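Myosin regulatory light chain (Placopecten magellanicus, PDB 3PN7) binds magnesium in an EF-hand and, as the regulatory light chain of molluscan muscle myosin, probably confers calcium dependence on the motor's ATPase activity. Local coordinates at residues D105-N110 / D145-V150; I40-L45 / E60-L65. All blocks are in the same frame, centred on the assembly; numbering follows the deposited sequence.

Contact 1: residues D105-N110 / D145-V150; sequences DTKKLN and DYVRFV
Asp145 OD1 is gripped twice: a water that bridges it to the carbonyl oxygen of Lys107 donates to it at 2.6 Å, and Arg148 N gives it the N-cap bond of the helix that follows. The amide reaches OD1 from well above the carboxylate plane, 65° out of it. Lys108, its chain bent at the second and fourth torsions, lays CD against Asp145 CA and brings NZ within 4.0 Å of Asp145 OD2, a long salt bridge; NZ also gives the same water a weak bond.

Beside this polar patch the Tyr146 ring slides under the Lys107-Lys108 peptide. Lys107 O stands 3.7 Å above one face, offset toward the rim, and Tyr146 CE2 comes to 3.4 Å from Lys107 C. With CG between the backbone N and carbonyl carbon (chi1 67°), the phenol extends past Lys107 to Asp102, which accepts from its hydroxyl. An alanine at Tyr146 would probably leave a gap beneath that peptide and deprive Asp102 of one of its donors.

Leu109 and Tyr146 both pack on Phe98 of helix 91-99, while Leu109 pairs through its backbone with Phe144, joining strand 109-110 to strand 143-144 just before helix 146-154.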
ATOM      1  N   ASP B 105     -15.590   2.528  -0.924  1.00 42.54           N
ATOM      2  CA  ASP B 105     -15.871   3.374  -2.089  1.00 40.77           C
ATOM      3  C   ASP B 105     -16.697   4.620  -1.743  1.00 39.52           C
ATOM      4  O   ASP B 105     -17.651   4.951  -2.442  1.00 37.44           O
ATOM      5  CB  ASP B 105     -16.597   2.557  -3.167  1.00 44.50           C
ATOM      6  CG  ASP B 105     -16.331   3.070  -4.574  1.00 50.62           C
ATOM      7  OD1 ASP B 105     -15.378   3.862  -4.768  1.00 45.05           O
ATOM      8  OD2 ASP B 105     -17.075   2.668  -5.492  1.00 53.99           O
ATOM      9  N   THR B 106     -16.326   5.306  -0.666  1.00 37.57           N
ATOM     10  CA  THR B 106     -16.982   6.553  -0.294  1.00 35.11           C
ATOM     11  C   THR B 106     -16.533   7.712  -1.165  1.00 36.82           C
ATOM     12  O   THR B 106     -17.176   8.767  -1.169  1.00 38.57           O
ATOM     13  CB  THR B 106     -16.666   6.935   1.162  1.00 37.55           C
ATOM     14  OG1 THR B 106     -15.251   7.139   1.309  1.00 34.59           O
ATOM     15  CG2 THR B 106     -17.120   5.831   2.090  1.00 36.06           C
ATOM     16  N   LYS B 107     -15.428   7.522  -1.891  1.00 34.74           N
ATOM     17  CA  LYS B 107     -14.830   8.576  -2.727  1.00 35.72           C
ATOM     18  C   LYS B 107     -14.207   9.693  -1.878  1.00 32.39           C
ATOM     19  O   LYS B 107     -13.965  10.790  -2.374  1.00 30.28           O
ATOM     20  CB  LYS B 107     -15.838   9.179  -3.719  1.00 34.92           C
ATOM     21  CG  LYS B 107     -16.590   8.181  -4.590  1.00 39.06           C
ATOM     22  CD  LYS B 107     -15.655   7.260  -5.371  1.00 42.58           C
ATOM     23  CE  LYS B 107     -16.428   6.443  -6.412  1.00 46.94           C
ATOM     24  NZ  LYS B 107     -15.603   5.351  -7.020  1.00 46.23           N
ATOM     25  N   LYS B 108     -13.990   9.406  -0.594  1.00 30.34           N
ATOM     26  CA  LYS B 108     -13.233  10.277   0.290  1.00 30.19           C
ATOM     27  C   LYS B 108     -12.274   9.449   1.126  1.00 31.84           C
ATOM     28  O   LYS B 108     -12.352   8.228   1.157  1.00 32.56           O
ATOM     29  CB  LYS B 108     -14.149  11.091   1.196  1.00 34.62           C
ATOM     30  CG  LYS B 108     -15.240  11.858   0.457  1.00 37.24           C
ATOM     31  CD  LYS B 108     -15.093  13.356   0.638  1.00 38.44           C
ATOM     32  CE  LYS B 108     -16.343  14.107   0.179  1.00 41.67           C
ATOM     33  NZ  LYS B 108     -16.769  13.625  -1.164  1.00 44.56           N
ATOM     34  N   LEU B 109     -11.365  10.129   1.805  1.00 31.96           N
ATOM     35  CA  LEU B 109     -10.396   9.499   2.682  1.00 34.14           C
ATOM     36  C   LEU B 109     -10.373  10.374   3.937  1.00 35.13           C
ATOM     37  O   LEU B 109     -10.448  11.598   3.833  1.00 30.48           O
ATOM     38  CB  LEU B 109      -9.022   9.528   1.999  1.00 27.92           C
ATOM     39  CG  LEU B 109      -8.285   8.255   1.614  1.00 34.49           C
ATOM     40  CD1 LEU B 109      -9.259   7.128   1.290  1.00 36.67           C
ATOM     41  CD2 LEU B 109      -7.294   8.489   0.458  1.00 27.16           C
ATOM     42  N   ASN B 110     -10.299   9.765   5.119  1.00 32.71           N
ATOM     43  CA  ASN B 110     -10.055  10.536   6.336  1.00 31.76           C
ATOM     44  C   ASN B 110      -8.775  11.341   6.172  1.00 32.76           C
ATOM     45  O   ASN B 110      -7.729  10.784   5.830  1.00 31.50           O
ATOM     46  CB  ASN B 110      -9.930   9.622   7.562  1.00 35.79           C
ATOM     47  CG  ASN B 110     -11.268   9.040   8.006  1.00 37.40           C
ATOM     48  OD1 ASN B 110     -12.303   9.284   7.383  1.00 36.87           O
ATOM     49  ND2 ASN B 110     -11.245   8.265   9.091  1.00 32.72           N
ATOM     50  N   ASP B 145     -11.412  14.982  -0.315  1.00 34.71           N
ATOM     51  CA  ASP B 145     -12.116  14.663  -1.560  1.00 31.27           C
ATOM     52  C   ASP B 145     -11.122  14.310  -2.663  1.00 35.08           C
ATOM     53  O   ASP B 145     -10.670  15.181  -3.407  1.00 34.11           O
ATOM     54  CB  ASP B 145     -12.945  15.863  -1.997  1.00 34.44           C
ATOM     55  CG  ASP B 145     -13.890  15.546  -3.143  1.00 40.15           C
ATOM     56  OD1 ASP B 145     -13.682  14.523  -3.841  1.00 36.86           O
ATOM     57  OD2 ASP B 145     -14.846  16.333  -3.343  1.00 41.87           O
ATOM     58  N   TYR B 146     -10.780  13.034  -2.782  1.00 31.03           N
ATOM     59  CA  TYR B 146      -9.725  12.678  -3.712  1.00 32.30           C
ATOM     60  C   TYR B 146     -10.100  12.698  -5.190  1.00 31.24           C
ATOM     61  O   TYR B 146      -9.226  12.865  -6.038  1.00 25.54           O
ATOM     62  CB  TYR B 146      -9.077  11.353  -3.334  1.00 27.77           C
ATOM     63  CG  TYR B 146      -9.926  10.110  -3.453  1.00 29.30           C
ATOM     64  CD1 TYR B 146     -10.180   9.531  -4.687  1.00 32.03           C
ATOM     65  CD2 TYR B 146     -10.405   9.462  -2.311  1.00 31.39           C
ATOM     66  CE1 TYR B 146     -10.932   8.349  -4.790  1.00 33.43           C
ATOM     67  CE2 TYR B 146     -11.144   8.286  -2.395  1.00 30.99           C
ATOM     68  CZ  TYR B 146     -11.409   7.739  -3.637  1.00 32.16           C
ATOM     69  OH  TYR B 146     -12.131   6.582  -3.716  1.00 31.14           O
ATOM     70  N   VAL B 147     -11.378  12.500  -5.501  1.00 31.25           N
ATOM     71  CA  VAL B 147     -11.845  12.683  -6.873  1.00 31.24           C
ATOM     72  C   VAL B 147     -11.591  14.125  -7.327  1.00 30.79           C
ATOM     73  O   VAL B 147     -11.025  14.374  -8.384  1.00 31.70           O
ATOM     74  CB  VAL B 147     -13.341  12.346  -7.011  1.00 37.30           C
ATOM     75  CG1 VAL B 147     -13.834  12.655  -8.432  1.00 34.18           C
ATOM     76  CG2 VAL B 147     -13.581  10.883  -6.644  1.00 32.28           C
ATOM     77  N   ARG B 148     -11.993  15.075  -6.501  1.00 32.79           N
ATOM     78  CA  ARG B 148     -11.791  16.483  -6.802  1.00 35.21           C
ATOM     79  C   ARG B 148     -10.305  16.872  -6.751  1.00 35.75           C
ATOM     80  O   ARG B 148      -9.830  17.693  -7.540  1.00 32.94           O
ATOM     81  CB  ARG B 148     -12.585  17.319  -5.808  1.00 36.28           C
ATOM     82  CG  ARG B 148     -12.639  18.785  -6.132  1.00 45.84           C
ATOM     83  CD  ARG B 148     -13.511  19.486  -5.113  1.00 53.32           C
ATOM     84  NE  ARG B 148     -13.658  20.909  -5.392  1.00 56.12           N
ATOM     85  CZ  ARG B 148     -14.014  21.800  -4.474  1.00 66.42           C
ATOM     86  NH1 ARG B 148     -14.241  21.401  -3.224  1.00 63.20           N
ATOM     87  NH2 ARG B 148     -14.136  23.082  -4.799  1.00 70.17           N
ATOM     88  N   PHE B 149      -9.567  16.285  -5.817  1.00 32.72           N
ATOM     89  CA  PHE B 149      -8.131  16.531  -5.743  1.00 31.01           C
ATOM     90  C   PHE B 149      -7.459  16.093  -7.049  1.00 30.42           C
ATOM     91  O   PHE B 149      -6.610  16.796  -7.581  1.00 35.32           O
ATOM     92  CB  PHE B 149      -7.523  15.813  -4.531  1.00 32.30           C
ATOM     93  CG  PHE B 149      -6.025  15.892  -4.459  1.00 30.32           C
ATOM     94  CD1 PHE B 149      -5.401  16.974  -3.860  1.00 30.97           C
ATOM     95  CD2 PHE B 149      -5.241  14.875  -4.984  1.00 31.40           C
ATOM     96  CE1 PHE B 149      -4.018  17.050  -3.788  1.00 34.23           C
ATOM     97  CE2 PHE B 149      -3.863  14.933  -4.912  1.00 32.76           C
ATOM     98  CZ  PHE B 149      -3.245  16.023  -4.317  1.00 33.54           C
ATOM     99  N   VAL B 150      -7.856  14.945  -7.575  1.00 27.09           N
ATOM    100  CA  VAL B 150      -7.288  14.443  -8.818  1.00 30.94           C
ATOM    101  C   VAL B 150      -7.563  15.394  -9.990  1.00 37.87           C
ATOM    102  O   VAL B 150      -6.689  15.619 -10.823  1.00 37.11           O
ATOM    103  CB  VAL B 150      -7.780  13.015  -9.162  1.00 31.14           C
ATOM    104  CG1 VAL B 150      -7.284  12.611 -10.549  1.00 33.03           C
ATOM    105  CG2 VAL B 150      -7.306  12.011  -8.111  1.00 27.18           C
TER
HETATM  106  O   HOH W   1     -15.316  12.476  -3.735  1.00 39.49           O

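Contact 2: residues I40-L45 / E60-L65; sequences IDINDL and ELTAML. With MG (magnesium ion), chain G.
Ile42 and Leu61 mark the closest backbone approach, with CA atoms 6.4 Å apart, where the first turn of helix 42-52 meets helix 58-66, and no hydrogen bond crosses between the two segments. Apolar side chains do the joining. Ile42 holds CG1 anti to its backbone N (chi1 -174°), which carries CD1 over to Leu61 CB at 3.8 Å and Thr62 CG2 at 3.9 Å; its side chain crosses that of Leu61 at about a right angle but runs alongside that of Thr62. Leu65 divides its two methyls. CD1 sits against the start of the helix, 3.5 Å from Ile42 N, whereas CD2 meets Leu45 CD2 tip to tip at 3.5 Å, tighter than ordinary van der Waals contact. Leu45 also packs on Ile32 of helix 19-32 and on an apolar side chain of another protein chain.

The helix start is fixed by a capping box: Asp44 N donates to Asp41 OD1 at 3.0 Å, and Asp41 N returns a bond to the anti lone pair of Asp44 OD2. That same OD2 binds the magnesium ion at 2.4 Å, so the cap, with a bond from Asn35 N to Asp44 OD1, is likely to orient this ligand. Asp33 and Phe39 O also bind the ion. This is the end of an EF-hand loop, where the exiting helix supplies a carboxylate to the metal and rests its apolar side on the next helix.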
ATOM      1  N   ILE B  40       6.498  24.251 -33.911  1.00 31.29           N
ATOM      2  CA  ILE B  40       5.709  25.258 -33.218  1.00 28.93           C
ATOM      3  C   ILE B  40       6.495  26.568 -33.161  1.00 29.76           C
ATOM      4  O   ILE B  40       7.594  26.614 -32.589  1.00 29.38           O
ATOM      5  CB  ILE B  40       5.345  24.806 -31.780  1.00 32.37           C
ATOM      6  CG1 ILE B  40       4.514  23.520 -31.799  1.00 28.75           C
ATOM      7  CG2 ILE B  40       4.601  25.916 -31.020  1.00 24.01           C
ATOM      8  CD1 ILE B  40       4.252  22.979 -30.394  1.00 29.79           C
ATOM      9  N   ASP B  41       5.960  27.628 -33.767  1.00 35.22           N
ATOM     10  CA  ASP B  41       6.589  28.950 -33.649  1.00 34.55           C
ATOM     11  C   ASP B  41       5.737  29.917 -32.841  1.00 33.27           C
ATOM     12  O   ASP B  41       4.720  29.533 -32.262  1.00 29.96           O
ATOM     13  CB  ASP B  41       6.934  29.539 -35.020  1.00 37.23           C
ATOM     14  CG  ASP B  41       5.709  29.749 -35.898  1.00 42.95           C
ATOM     15  OD1 ASP B  41       4.571  29.647 -35.396  1.00 42.92           O
ATOM     16  OD2 ASP B  41       5.885  30.018 -37.106  1.00 50.35           O
ATOM     17  N   ILE B  42       6.130  31.182 -32.806  1.00 36.70           N
ATOM     18  CA  ILE B  42       5.398  32.123 -31.968  1.00 33.98           C
ATOM     19  C   ILE B  42       3.960  32.347 -32.455  1.00 35.02           C
ATOM     20  O   ILE B  42       3.055  32.564 -31.650  1.00 37.25           O
ATOM     21  CB  ILE B  42       6.141  33.449 -31.790  1.00 33.60           C
ATOM     22  CG1 ILE B  42       5.381  34.322 -30.794  1.00 37.42           C
ATOM     23  CG2 ILE B  42       6.309  34.165 -33.142  1.00 36.99           C
ATOM     24  CD1 ILE B  42       6.219  35.395 -30.144  1.00 44.18           C
ATOM     25  N   ASN B  43       3.750  32.273 -33.767  1.00 33.86           N
ATOM     26  CA  ASN B  43       2.412  32.419 -34.336  1.00 36.18           C
ATOM     27  C   ASN B  43       1.476  31.263 -33.960  1.00 38.18           C
ATOM     28  O   ASN B  43       0.299  31.484 -33.651  1.00 32.71           O
ATOM     29  CB  ASN B  43       2.476  32.557 -35.864  1.00 38.86           C
ATOM     30  CG  ASN B  43       3.305  33.750 -36.315  1.00 52.06           C
ATOM     31  OD1 ASN B  43       3.355  34.792 -35.644  1.00 51.72           O
ATOM     32  ND2 ASN B  43       3.966  33.602 -37.461  1.00 54.75           N
ATOM     33  N   ASP B  44       2.002  30.035 -33.992  1.00 35.73           N
ATOM     34  CA  ASP B  44       1.251  28.855 -33.564  1.00 33.57           C
ATOM     35  C   ASP B  44       0.822  28.998 -32.123  1.00 36.19           C
ATOM     36  O   ASP B  44      -0.318  28.708 -31.759  1.00 35.72           O
ATOM     37  CB  ASP B  44       2.114  27.609 -33.697  1.00 33.52           C
ATOM     38  CG  ASP B  44       2.248  27.149 -35.124  1.00 38.13           C
ATOM     39  OD1 ASP B  44       1.204  26.870 -35.752  1.00 42.37           O
ATOM     40  OD2 ASP B  44       3.395  27.045 -35.611  1.00 34.38           O
ATOM     41  N   LEU B  45       1.757  29.458 -31.304  1.00 36.47           N
ATOM     42  CA  LEU B  45       1.532  29.613 -29.876  1.00 35.20           C
ATOM     43  C   LEU B  45       0.481  30.688 -29.623  1.00 37.11           C
ATOM     44  O   LEU B  45      -0.482  30.458 -28.879  1.00 34.86           O
ATOM     45  CB  LEU B  45       2.850  29.982 -29.190  1.00 39.18           C
ATOM     46  CG  LEU B  45       3.311  29.279 -27.914  1.00 37.11           C
ATOM     47  CD1 LEU B  45       3.055  27.805 -27.952  1.00 29.06           C
ATOM     48  CD2 LEU B  45       4.783  29.572 -27.705  1.00 33.88           C
ATOM     49  N   GLU B  60       6.440  36.574 -23.031  1.00 51.15           N
ATOM     50  CA  GLU B  60       6.168  35.286 -22.406  1.00 49.67           C
ATOM     51  C   GLU B  60       6.311  34.193 -23.460  1.00 44.61           C
ATOM     52  O   GLU B  60       6.955  33.177 -23.219  1.00 38.89           O
ATOM     53  CB  GLU B  60       4.777  35.249 -21.774  1.00 54.83           C
ATOM     54  CG  GLU B  60       4.597  36.193 -20.586  1.00 64.37           C
ATOM     55  CD  GLU B  60       3.197  36.116 -19.962  1.00 73.51           C
ATOM     56  OE1 GLU B  60       2.405  37.072 -20.150  1.00 66.68           O
ATOM     57  OE2 GLU B  60       2.895  35.106 -19.277  1.00 71.18           O
ATOM     58  N   LEU B  61       5.740  34.423 -24.643  1.00 48.12           N
ATOM     59  CA  LEU B  61       5.769  33.427 -25.720  1.00 43.57           C
ATOM     60  C   LEU B  61       7.185  33.131 -26.196  1.00 43.97           C
ATOM     61  O   LEU B  61       7.562  31.970 -26.369  1.00 39.46           O
ATOM     62  CB  LEU B  61       4.923  33.888 -26.899  1.00 38.97           C
ATOM     63  CG  LEU B  61       3.470  34.163 -26.529  1.00 46.49           C
ATOM     64  CD1 LEU B  61       2.686  34.534 -27.759  1.00 47.13           C
ATOM     65  CD2 LEU B  61       2.846  32.954 -25.842  1.00 45.17           C
ATOM     66  N   THR B  62       7.954  34.192 -26.422  1.00 40.42           N
ATOM     67  CA  THR B  62       9.330  34.061 -26.843  1.00 42.89           C
ATOM     68  C   THR B  62      10.084  33.258 -25.813  1.00 36.45           C
ATOM     69  O   THR B  62      10.827  32.346 -26.163  1.00 40.32           O
ATOM     70  CB  THR B  62      10.017  35.438 -26.992  1.00 48.00           C
ATOM     71  OG1 THR B  62       9.861  36.170 -25.772  1.00 57.85           O
ATOM     72  CG2 THR B  62       9.384  36.232 -28.106  1.00 39.50           C
ATOM     73  N   ALA B  63       9.896  33.599 -24.542  1.00 37.37           N
ATOM     74  CA  ALA B  63      10.565  32.886 -23.459  1.00 40.30           C
ATOM     75  C   ALA B  63      10.178  31.400 -23.407  1.00 39.86           C
ATOM     76  O   ALA B  63      11.035  30.557 -23.154  1.00 39.66           O
ATOM     77  CB  ALA B  63      10.327  33.572 -22.107  1.00 34.78           C
ATOM     78  N   MET B  64       8.909  31.076 -23.661  1.00 35.59           N
ATOM     79  CA  MET B  64       8.493  29.665 -23.725  1.00 35.26           C
ATOM     80  C   MET B  64       9.284  28.928 -24.786  1.00 35.19           C
ATOM     81  O   MET B  64       9.776  27.820 -24.557  1.00 38.09           O
ATOM     82  CB  MET B  64       6.999  29.514 -24.025  1.00 35.40           C
ATOM     83  CG  MET B  64       6.062  29.898 -22.886  1.00 31.97           C
ATOM     84  SD  MET B  64       4.298  29.713 -23.323  1.00 30.85           S
ATOM     85  CE  MET B  64       4.133  27.930 -23.480  1.00 32.90           C
ATOM     86  N   LEU B  65       9.405  29.555 -25.949  1.00 37.11           N
ATOM     87  CA  LEU B  65      10.117  28.978 -27.091  1.00 39.06           C
ATOM     88  C   LEU B  65      11.626  28.825 -26.840  1.00 37.79           C
ATOM     89  O   LEU B  65      12.258  27.887 -27.333  1.00 38.59           O
ATOM     90  CB  LEU B  65       9.867  29.824 -28.348  1.00 33.46           C
ATOM     91  CG  LEU B  65       8.413  29.872 -28.828  1.00 39.47           C
ATOM     92  CD1 LEU B  65       8.315  30.630 -30.149  1.00 38.00           C
ATOM     93  CD2 LEU B  65       7.837  28.463 -28.987  1.00 32.39           C
TER
HETATM   94 MG    MG G 162       4.152  25.723 -37.441  1.00 44.67          MG

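In the fold
The two contacts illustrate how one light chain anchors helix starts in separate parts of its fold. Their centres lie 37 Å apart, on opposite sides of the chain's centre, and their nearest atoms remain about 21 Å apart. In sequence they follow in series, contact 2 closing before contact 1 opens. Each has an aspartate at an N-cap, but the settings differ: in contact 2 the capped helix carries a magnesium ligand and packs through aliphatic groups, whereas contact 1, away from the metal site, combines a water bridge with an aromatic ring under a peptide. Leu45, Met64 and Leu65 of contact 2 pack on another protein's chain; in contact 1 one residue, Phe149, does.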